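Local atomic coordinates of ceramide very long chain fatty acid hydroxylase SCS7 (Saccharomyces cerevisiae, PDB entry 4ZR1), a protein that hydroxylates the very long chain fatty acids of ceramides, probably at C-2, in the sphingolipid pathway of yeast. Residues F171-C176 and P191-I196; Y117-A122 and L129-L134; K37-T42 and L180-Y185. All blocks are in the same frame, centred on the assembly; numbering follows the deposited sequence.

Contact 1: F171-C176 and P191-I196. With ZN (zinc ion), chain D; BOG (octyl beta-D-glucopyranoside), chain E.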
loop_
_atom_site.group_PDB
_atom_site.type_symbol
_atom_site.label_atom_id
_atom_site.label_comp_id
_atom_site.label_asym_id
_atom_site.label_seq_id
_atom_site.Cartn_x
_atom_site.Cartn_y
_atom_site.Cartn_z
ATOM N N PHE A 171 -10.395 1.724 -1.511
ATOM C CA PHE A 171 -10.111 2.058 -0.120
ATOM C C PHE A 171 -9.483 0.888 0.635
ATOM O O PHE A 171 -8.460 1.051 1.292
ATOM C CB PHE A 171 -11.403 2.506 0.567
ATOM C CG PHE A 171 -11.241 2.880 2.005
ATOM C CD1 PHE A 171 -10.744 4.121 2.355
ATOM C CD2 PHE A 171 -11.628 2.004 3.012
ATOM C CE1 PHE A 171 -10.609 4.475 3.690
ATOM C CE2 PHE A 171 -11.494 2.349 4.349
ATOM C CZ PHE A 171 -10.990 3.589 4.690
ATOM N N LEU A 172 -10.089 -0.289 0.524
ATOM C CA LEU A 172 -9.572 -1.480 1.196
ATOM C C LEU A 172 -8.209 -1.952 0.666
ATOM O O LEU A 172 -7.425 -2.544 1.409
ATOM C CB LEU A 172 -10.583 -2.627 1.082
ATOM C CG LEU A 172 -11.846 -2.548 1.937
ATOM C CD1 LEU A 172 -12.763 -3.707 1.605
ATOM C CD2 LEU A 172 -11.523 -2.536 3.439
ATOM N N LEU A 173 -7.922 -1.703 -0.611
ATOM C CA LEU A 173 -6.673 -2.192 -1.204
ATOM C C LEU A 173 -5.498 -1.263 -0.965
ATOM O O LEU A 173 -4.369 -1.721 -0.868
ATOM C CB LEU A 173 -6.837 -2.417 -2.707
ATOM C CG LEU A 173 -7.750 -3.587 -3.085
ATOM C CD1 LEU A 173 -7.719 -3.842 -4.582
ATOM C CD2 LEU A 173 -7.372 -4.834 -2.307
ATOM N N HIS A 174 -5.753 0.037 -0.873
ATOM C CA HIS A 174 -4.663 0.999 -0.786
ATOM C C HIS A 174 -5.102 2.419 -0.387
ATOM O O HIS A 174 -4.340 3.154 0.241
ATOM C CB HIS A 174 -3.928 1.053 -2.122
ATOM C CG HIS A 174 -2.577 1.679 -2.038
ATOM N ND1 HIS A 174 -1.569 1.164 -1.248
ATOM C CD2 HIS A 174 -2.066 2.781 -2.634
ATOM C CE1 HIS A 174 -0.494 1.920 -1.371
ATOM N NE2 HIS A 174 -0.767 2.906 -2.208
ATOM N N GLY A 175 -6.321 2.804 -0.753
ATOM C CA GLY A 175 -6.820 4.134 -0.451
ATOM C C GLY A 175 -6.723 4.487 1.024
ATOM O O GLY A 175 -6.277 5.579 1.379
ATOM N N CYS A 176 -7.131 3.555 1.882
ATOM C CA CYS A 176 -7.102 3.763 3.327
ATOM C C CYS A 176 -5.693 4.102 3.810
ATOM O O CYS A 176 -5.488 4.943 4.690
ATOM C CB CYS A 176 -7.614 2.518 4.054
ATOM S SG CYS A 176 -7.788 2.733 5.832
ATOM N N PRO A 191 -3.894 -11.006 5.915
ATOM C CA PRO A 191 -3.740 -12.259 5.164
ATOM C C PRO A 191 -5.006 -12.615 4.395
ATOM O O PRO A 191 -4.927 -13.152 3.288
ATOM C CB PRO A 191 -3.417 -13.292 6.253
ATOM C CG PRO A 191 -2.778 -12.494 7.344
ATOM C CD PRO A 191 -3.443 -11.136 7.313
ATOM N N THR A 192 -6.158 -12.287 4.965
ATOM C CA THR A 192 -7.432 -12.490 4.284
ATOM C C THR A 192 -7.421 -11.852 2.895
ATOM O O THR A 192 -7.793 -12.493 1.911
ATOM C CB THR A 192 -8.603 -11.920 5.107
ATOM O OG1 THR A 192 -8.666 -12.591 6.372
ATOM C CG2 THR A 192 -9.908 -12.132 4.383
ATOM N N LEU A 193 -6.986 -10.600 2.795
ATOM C CA LEU A 193 -6.900 -9.988 1.473
ATOM C C LEU A 193 -5.730 -10.533 0.666
ATOM O O LEU A 193 -5.847 -10.691 -0.551
ATOM C CB LEU A 193 -6.780 -8.464 1.544
ATOM C CG LEU A 193 -7.965 -7.648 2.057
ATOM C CD1 LEU A 193 -7.676 -6.156 1.893
ATOM C CD2 LEU A 193 -9.272 -8.040 1.386
ATOM N N PHE A 194 -4.602 -10.807 1.324
ATOM C CA PHE A 194 -3.433 -11.268 0.585
ATOM C C PHE A 194 -3.724 -12.578 -0.162
ATOM O O PHE A 194 -3.323 -12.751 -1.316
ATOM C CB PHE A 194 -2.225 -11.451 1.498
ATOM C CG PHE A 194 -1.046 -12.051 0.786
ATOM C CD1 PHE A 194 -0.276 -11.276 -0.072
ATOM C CD2 PHE A 194 -0.739 -13.397 0.925
ATOM C CE1 PHE A 194 0.781 -11.826 -0.769
ATOM C CE2 PHE A 194 0.328 -13.954 0.233
ATOM C CZ PHE A 194 1.085 -13.169 -0.616
ATOM N N VAL A 195 -4.439 -13.481 0.497
ATOM C CA VAL A 195 -4.802 -14.770 -0.080
ATOM C C VAL A 195 -5.613 -14.634 -1.379
ATOM O O VAL A 195 -5.358 -15.337 -2.357
ATOM C CB VAL A 195 -5.592 -15.601 0.943
ATOM C CG1 VAL A 195 -6.176 -16.845 0.299
ATOM C CG2 VAL A 195 -4.696 -15.954 2.131
ATOM N N ILE A 196 -6.580 -13.723 -1.382
ATOM C CA ILE A 196 -7.381 -13.433 -2.570
ATOM C C ILE A 196 -6.536 -12.964 -3.761
ATOM O O ILE A 196 -6.830 -13.305 -4.906
ATOM C CB ILE A 196 -8.428 -12.341 -2.281
ATOM C CG1 ILE A 196 -9.367 -12.752 -1.156
ATOM C CG2 ILE A 196 -9.217 -12.014 -3.512
ATOM C CD1 ILE A 196 -10.228 -11.586 -0.666
HETATM ZN ZN ZN D . 0.413 4.442 -3.172
HETATM C C1 BOG E . -5.029 -2.609 3.400
HETATM O O1 BOG E . -5.707 -2.902 4.602
HETATM C C2 BOG E . -3.897 -1.656 3.705
HETATM O O2 BOG E . -4.472 -0.428 4.084
HETATM C C3 BOG E . -3.071 -1.403 2.465
HETATM O O3 BOG E . -1.881 -0.699 2.742
HETATM C C4 BOG E . -2.745 -2.678 1.747
HETATM O O4 BOG E . -2.201 -2.324 0.498
HETATM C C5 BOG E . -4.008 -3.469 1.537
HETATM O O5 BOG E . -4.548 -3.792 2.801
HETATM C C6 BOG E . -3.639 -4.698 0.720
HETATM O O6 BOG E . -4.482 -5.798 0.983
HETATM C "C1'" BOG E . -7.116 -2.835 4.521
HETATM C "C2'" BOG E . -7.753 -3.144 5.860
HETATM C "C3'" BOG E . -9.148 -3.685 5.614
HETATM C "C4'" BOG E . -9.336 -5.062 6.223
HETATM C "C5'" BOG E . -10.247 -5.906 5.349
HETATM C "C6'" BOG E . -10.771 -7.082 6.137
HETATM C "C7'" BOG E . -11.531 -8.020 5.227
HETATM C "C8'" BOG E . -12.908 -7.455 4.962
#

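Contact 2: Y117-A122 and L129-L134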
loop_
_atom_site.group_PDB
_atom_site.type_symbol
_atom_site.label_atom_id
_atom_site.label_comp_id
_atom_site.label_asym_id
_atom_site.label_seq_id
_atom_site.Cartn_x
_atom_site.Cartn_y
_atom_site.Cartn_z
ATOM N N TYR A 117 8.616 -23.904 3.445
ATOM C CA TYR A 117 8.096 -25.206 3.041
ATOM C C TYR A 117 8.260 -25.425 1.542
ATOM O O TYR A 117 8.758 -26.467 1.118
ATOM C CB TYR A 117 6.629 -25.368 3.414
ATOM C CG TYR A 117 5.985 -26.583 2.763
ATOM C CD1 TYR A 117 6.057 -27.837 3.358
ATOM C CD2 TYR A 117 5.323 -26.474 1.542
ATOM C CE1 TYR A 117 5.486 -28.945 2.756
ATOM C CE2 TYR A 117 4.753 -27.571 0.936
ATOM C CZ TYR A 117 4.833 -28.805 1.543
ATOM O OH TYR A 117 4.252 -29.900 0.928
ATOM N N HIS A 118 7.823 -24.458 0.739
ATOM C CA HIS A 118 7.919 -24.591 -0.713
ATOM C C HIS A 118 9.369 -24.660 -1.187
ATOM O O HIS A 118 9.685 -25.387 -2.125
ATOM C CB HIS A 118 7.200 -23.444 -1.411
ATOM C CG HIS A 118 5.707 -23.559 -1.385
ATOM N ND1 HIS A 118 4.956 -23.228 -0.280
ATOM C CD2 HIS A 118 4.827 -23.959 -2.334
ATOM C CE1 HIS A 118 3.677 -23.425 -0.547
ATOM N NE2 HIS A 118 3.570 -23.863 -1.788
ATOM N N MET A 119 10.254 -23.913 -0.539
ATOM C CA MET A 119 11.652 -23.942 -0.933
ATOM C C MET A 119 12.305 -25.245 -0.492
ATOM O O MET A 119 13.101 -25.825 -1.228
ATOM C CB MET A 119 12.420 -22.745 -0.360
ATOM C CG MET A 119 13.847 -22.616 -0.901
ATOM S SD MET A 119 13.953 -22.703 -2.715
ATOM C CE MET A 119 15.654 -22.242 -2.985
ATOM N N GLY A 120 11.973 -25.697 0.713
ATOM C CA GLY A 120 12.503 -26.948 1.225
ATOM C C GLY A 120 12.145 -28.142 0.351
ATOM O O GLY A 120 12.971 -29.030 0.156
ATOM N N VAL A 121 10.916 -28.157 -0.169
ATOM C CA VAL A 121 10.456 -29.191 -1.090
ATOM C C VAL A 121 11.303 -29.199 -2.354
ATOM O O VAL A 121 11.762 -30.250 -2.805
ATOM C CB VAL A 121 8.977 -28.988 -1.498
ATOM C CG1 VAL A 121 8.610 -29.915 -2.654
ATOM C CG2 VAL A 121 8.046 -29.195 -0.311
ATOM N N ALA A 122 11.495 -28.018 -2.928
ATOM C CA ALA A 122 12.300 -27.874 -4.128
ATOM C C ALA A 122 13.741 -28.370 -3.923
ATOM O O ALA A 122 14.322 -28.991 -4.814
ATOM C CB ALA A 122 12.295 -26.425 -4.582
ATOM N N LEU A 129 21.209 -25.805 -6.777
ATOM C CA LEU A 129 21.773 -24.575 -7.304
ATOM C C LEU A 129 20.794 -23.907 -8.263
ATOM O O LEU A 129 20.673 -22.682 -8.293
ATOM C CB LEU A 129 23.105 -24.867 -7.988
ATOM C CG LEU A 129 24.095 -23.724 -8.171
ATOM C CD1 LEU A 129 24.313 -23.003 -6.863
ATOM C CD2 LEU A 129 25.407 -24.302 -8.661
ATOM N N PHE A 130 20.083 -24.707 -9.043
ATOM C CA PHE A 130 19.039 -24.139 -9.893
ATOM C C PHE A 130 17.810 -23.752 -9.069
ATOM O O PHE A 130 17.071 -22.846 -9.447
ATOM C CB PHE A 130 18.641 -25.116 -11.002
ATOM C CG PHE A 130 19.668 -25.251 -12.091
ATOM C CD1 PHE A 130 20.749 -26.111 -11.941
ATOM C CD2 PHE A 130 19.546 -24.535 -13.269
ATOM C CE1 PHE A 130 21.709 -26.236 -12.942
ATOM C CE2 PHE A 130 20.501 -24.660 -14.278
ATOM C CZ PHE A 130 21.581 -25.509 -14.108
ATOM N N ALA A 131 17.584 -24.436 -7.949
ATOM C CA ALA A 131 16.463 -24.084 -7.078
ATOM C C ALA A 131 16.712 -22.712 -6.457
ATOM O O ALA A 131 15.833 -21.844 -6.478
ATOM C CB ALA A 131 16.249 -25.132 -6.004
ATOM N N CYS A 132 17.916 -22.512 -5.923
ATOM C CA CYS A 132 18.305 -21.197 -5.436
ATOM C C CYS A 132 18.173 -20.144 -6.530
ATOM O O CYS A 132 17.693 -19.037 -6.268
ATOM C CB CYS A 132 19.736 -21.208 -4.899
ATOM S SG CYS A 132 19.922 -22.221 -3.431
ATOM N N PHE A 133 18.587 -20.476 -7.751
ATOM C CA PHE A 133 18.476 -19.502 -8.829
ATOM C C PHE A 133 17.016 -19.168 -9.110
ATOM O O PHE A 133 16.667 -18.011 -9.297
ATOM C CB PHE A 133 19.136 -19.975 -10.124
ATOM C CG PHE A 133 18.812 -19.080 -11.291
ATOM C CD1 PHE A 133 19.287 -17.768 -11.325
ATOM C CD2 PHE A 133 17.991 -19.514 -12.318
ATOM C CE1 PHE A 133 18.963 -16.909 -12.372
ATOM C CE2 PHE A 133 17.665 -18.659 -13.378
ATOM C CZ PHE A 133 18.157 -17.351 -13.404
ATOM N N LEU A 134 16.163 -20.182 -9.133
ATOM C CA LEU A 134 14.752 -19.959 -9.416
ATOM C C LEU A 134 14.058 -19.222 -8.265
ATOM O O LEU A 134 13.096 -18.480 -8.474
ATOM C CB LEU A 134 14.062 -21.290 -9.707
ATOM C CG LEU A 134 14.430 -21.910 -11.060
ATOM C CD1 LEU A 134 13.696 -23.207 -11.272
ATOM C CD2 LEU A 134 14.111 -20.943 -12.191
#

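Contact 3: K37-T42 and L180-Y185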
loop_
_atom_site.group_PDB
_atom_site.type_symbol
_atom_site.label_atom_id
_atom_site.label_comp_id
_atom_site.label_asym_id
_atom_site.label_seq_id
_atom_site.Cartn_x
_atom_site.Cartn_y
_atom_site.Cartn_z
ATOM N N LYS A 37 5.289 16.022 12.732
ATOM C CA LYS A 37 4.130 16.644 12.090
ATOM C C LYS A 37 3.286 15.606 11.344
ATOM O O LYS A 37 2.180 15.905 10.883
ATOM C CB LYS A 37 4.567 17.751 11.131
ATOM C CG LYS A 37 4.976 19.032 11.823
ATOM C CD LYS A 37 5.099 20.170 10.841
ATOM C CE LYS A 37 5.346 21.470 11.566
ATOM N NZ LYS A 37 6.583 21.377 12.379
ATOM N N LEU A 38 3.804 14.387 11.238
ATOM C CA LEU A 38 3.090 13.327 10.547
ATOM C C LEU A 38 2.277 12.444 11.492
ATOM O O LEU A 38 1.607 11.513 11.043
ATOM C CB LEU A 38 4.062 12.468 9.741
ATOM C CG LEU A 38 4.719 13.200 8.573
ATOM C CD1 LEU A 38 5.481 12.223 7.698
ATOM C CD2 LEU A 38 3.680 13.960 7.764
ATOM N N SER A 39 2.335 12.738 12.789
ATOM C CA SER A 39 1.520 12.034 13.778
ATOM C C SER A 39 0.594 12.992 14.521
ATOM O O SER A 39 -0.013 12.630 15.537
ATOM C CB SER A 39 2.403 11.280 14.775
ATOM O OG SER A 39 3.002 10.146 14.169
ATOM N N ILE A 40 0.487 14.216 14.011
ATOM C CA ILE A 40 -0.449 15.191 14.561
ATOM C C ILE A 40 -1.897 14.798 14.272
ATOM O O ILE A 40 -2.319 14.737 13.111
ATOM C CB ILE A 40 -0.209 16.590 13.996
ATOM C CG1 ILE A 40 1.198 17.073 14.354
ATOM C CG2 ILE A 40 -1.267 17.547 14.526
ATOM C CD1 ILE A 40 1.494 18.469 13.873
ATOM N N ALA A 41 -2.651 14.533 15.333
ATOM C CA ALA A 41 -4.026 14.075 15.193
ATOM C C ALA A 41 -4.886 15.108 14.472
ATOM O O ALA A 41 -4.829 16.296 14.770
ATOM C CB ALA A 41 -4.624 13.749 16.562
ATOM N N THR A 42 -5.673 14.641 13.513
ATOM C CA THR A 42 -6.626 15.486 12.813
ATOM C C THR A 42 -7.767 15.854 13.751
ATOM O O THR A 42 -8.225 15.009 14.517
ATOM C CB THR A 42 -7.172 14.768 11.545
ATOM O OG1 THR A 42 -6.144 14.714 10.541
ATOM C CG2 THR A 42 -8.395 15.475 10.978
ATOM N N LEU A 180 -4.791 7.253 5.681
ATOM C CA LEU A 180 -4.190 7.218 7.019
ATOM C C LEU A 180 -2.826 6.518 7.111
ATOM O O LEU A 180 -2.707 5.452 7.720
ATOM C CB LEU A 180 -5.152 6.569 8.004
ATOM C CG LEU A 180 -6.488 7.295 8.211
ATOM C CD1 LEU A 180 -7.646 6.342 7.995
ATOM C CD2 LEU A 180 -6.543 7.913 9.594
ATOM N N PRO A 181 -1.781 7.161 6.561
ATOM C CA PRO A 181 -0.391 6.694 6.442
ATOM C C PRO A 181 0.218 6.165 7.747
ATOM O O PRO A 181 0.903 5.138 7.749
ATOM C CB PRO A 181 0.357 7.951 5.996
ATOM C CG PRO A 181 -0.671 8.843 5.429
ATOM C CD PRO A 181 -1.911 8.581 6.189
ATOM N N MET A 182 -0.037 6.862 8.849
ATOM C CA MET A 182 0.547 6.500 10.134
ATOM C C MET A 182 -0.348 5.630 11.006
ATOM O O MET A 182 -0.101 5.516 12.201
ATOM C CB MET A 182 0.930 7.758 10.911
ATOM C CG MET A 182 2.141 8.437 10.336
ATOM S SD MET A 182 3.529 7.286 10.287
ATOM C CE MET A 182 4.151 7.663 8.643
ATOM N N ASP A 183 -1.372 5.009 10.426
ATOM C CA ASP A 183 -2.138 3.996 11.168
ATOM C C ASP A 183 -1.373 2.678 11.162
ATOM O O ASP A 183 -1.459 1.909 10.195
ATOM C CB ASP A 183 -3.536 3.795 10.568
ATOM C CG ASP A 183 -4.383 2.790 11.363
ATOM O OD1 ASP A 183 -3.828 2.016 12.171
ATOM O OD2 ASP A 183 -5.615 2.768 11.181
ATOM N N LYS A 184 -0.669 2.396 12.257
ATOM C CA LYS A 184 0.250 1.259 12.303
ATOM C C LYS A 184 -0.436 -0.102 12.114
ATOM O O LYS A 184 0.231 -1.107 11.874
ATOM C CB LYS A 184 1.047 1.276 13.612
ATOM C CG LYS A 184 0.214 1.118 14.872
ATOM C CD LYS A 184 1.071 1.275 16.131
ATOM C CE LYS A 184 0.223 1.204 17.400
ATOM N NZ LYS A 184 1.022 1.376 18.646
ATOM N N TYR A 185 -1.761 -0.145 12.176
ATOM C CA TYR A 185 -2.437 -1.421 11.973
ATOM C C TYR A 185 -3.182 -1.507 10.651
ATOM O O TYR A 185 -3.868 -2.489 10.402
ATOM C CB TYR A 185 -3.400 -1.709 13.115
ATOM C CG TYR A 185 -2.714 -1.965 14.441
ATOM C CD1 TYR A 185 -2.192 -3.213 14.752
ATOM C CD2 TYR A 185 -2.617 -0.965 15.388
ATOM C CE1 TYR A 185 -1.583 -3.444 15.966
ATOM C CE2 TYR A 185 -2.010 -1.189 16.599
ATOM C CZ TYR A 185 -1.496 -2.424 16.889
ATOM O OH TYR A 185 -0.891 -2.622 18.110
#

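Contact 1: F171-C176 and P191-I196
L193 has CG anti to its carbonyl carbon (chi1 -67°), and the extended chi2 (-174°) carries CD1 across to helix 164-179. The two helices barely meet directly. L193 CD1 lies 3.7 Å from L172 O, a loose contact of a methyl with a carbonyl oxygen. The same CD1 is 4.4 Å from L173 CD2, and this is the apolar part of the contact. No hydrogen bond joins the two segments.

A molecule of octyl glucoside, the detergent, sits between the helices. Its sugar hydroxyl O4 donates a hydrogen bond to L173 O, at 2.6 Å. The sugar is also hydrogen-bonded to the backbone oxygens of R186 and L187. Hydroxyl O6 of the sugar lies 3.3 Å from L193 CD1. The octyl tail runs past L172. There a chi1 of -73° holds CG beside the backbone N, and CD2 lies 3.4 Å from C3' of the tail.

The segment 171-176 holds a wider pi-type turn, in which C176 N bonds F171 O at 2.9 Å. H174 lies in this turn. The H174 side chain makes no contact with 191-196; NE2 binds zinc at 2.2 Å. H150, H155, H178 and H254 complete that site. The edge of the H174 ring faces sugar O4 in its plane, at 4.0 Å from ND1.

Helix 191-208 is the third transmembrane helix, whereas 171-176 is inferred to lie on the cytoplasmic side. The ligand is amphipathic and so is its seat: carbonyls take the sugar and leucine takes the tail. This is consistent with a site near the membrane surface, close to the dimetal centre, where a lipid-like molecule can lodge.

Contact 2: Y117-A122 and L129-L134
M119 and A122 on one helix meet A131 and C132 on the next, and the apolar contacts come from few atoms. M119 does most of the reaching. Its CG is anti to the backbone N (chi1 -172°), and the chain bends at chi2 (50°) before running on extended to the terminal methyl. That brings CE alongside helix 128-154. CE lies 4.2 Å from A131 CB and 4.3 Å from C132 SG. C132 CB points away from helix 106-125, yet SG is still brushed by the methyl. A122 and A131 both point toward the other helix, and their CB atoms are 4.4 Å apart. The nearest CA atoms, those of A122 and A131, are 6.4 Å apart.

A second kind of contact joins the methionine methyl to the backbone. M119 CE sits 3.5 Å from A131 O. It is also 3.7 Å from C132 N, so it rests against the peptide between the two residues. No hydrogen bond crosses between the segments. Each helix keeps its polar backbone groups in its own turns, as V121 N to Y117 O and L134 N to F130 O illustrate.

The two segments lie on the first and second transmembrane helices. They run nearly antiparallel, at 150°, with their axes 10.2 Å apart at closest approach. This is a helical hairpin, closed by a short turn, inferred to be lumenal. N127 and M126 stand in that turn, and A131 and L134 touch M126. Helix 211-236 packs against the same hairpin: M119 touches A219, A122 touches A216 and L134 touches W213. H118 meets F218 of that helix edge to face.

Contact 3: K37-T42 and L180-Y185
M182 has its CB directed toward the 37-42 loop, and its CG comes close to the carbonyl oxygen of L38. The two atoms, M182 CG and L38 O, are 3.2 Å apart. A chi1 of -73° sets the methionine CG beside its backbone N, where it meets that oxygen. The chain then bends at chi2 and chi3. L38 also points its CB toward the 180-185 loop, and L38 CB lies 4.5 Å from M182 CG. S39 OG is 4.3 Å from M182 CG, a marginal contact. No hydrogen bond links the two loops directly.

The second loop is shaped by two turns. L180 to D183 form a type I beta turn, closed by D183 N to L180 O at 3.0 Å. M182 is the third residue of that turn, which directs its CB to the first loop. D183 then makes an Asx turn. Y185 N donates to D183 OD1 at 3.0 Å, with an N-H...O angle of 157°. The bond reaches the anti side of the carboxylate, 35° out of its plane. D183 OD1 also bonds S88 OG, and D183 OD2 forms a salt bridge with R186. Three partners therefore grip this buried carboxylate.

Both sides of the contact are inferred to be cytoplasmic. L38, P181 and M182 all touch Y256 of helix 242-256. The M182 side chain is about 3 Å, between nearest atoms, from that of H236, a ligand of the second zinc site.

In the fold
From the N terminus, residues 37-42 come first. Contact 3 joins this loop to the much later residues 180-185, closing a loop of 137 residues. Contact 2 is nested inside that loop. It closes the tight hairpin between helices 106-125 and 128-154. The chain then enters helix 164-179, where contact 1 begins at 171-176. Contact 1 ends at 191-196, beyond 180-185, so contacts 1 and 3 cross. Contact 3 ties the N-terminal part to the loop after helix 164-179. Contact 1 connects that helix with transmembrane helix 191-208. Contacts 2 and 3 lie on opposite sides of the chain's centre, their centres about 40 Å apart.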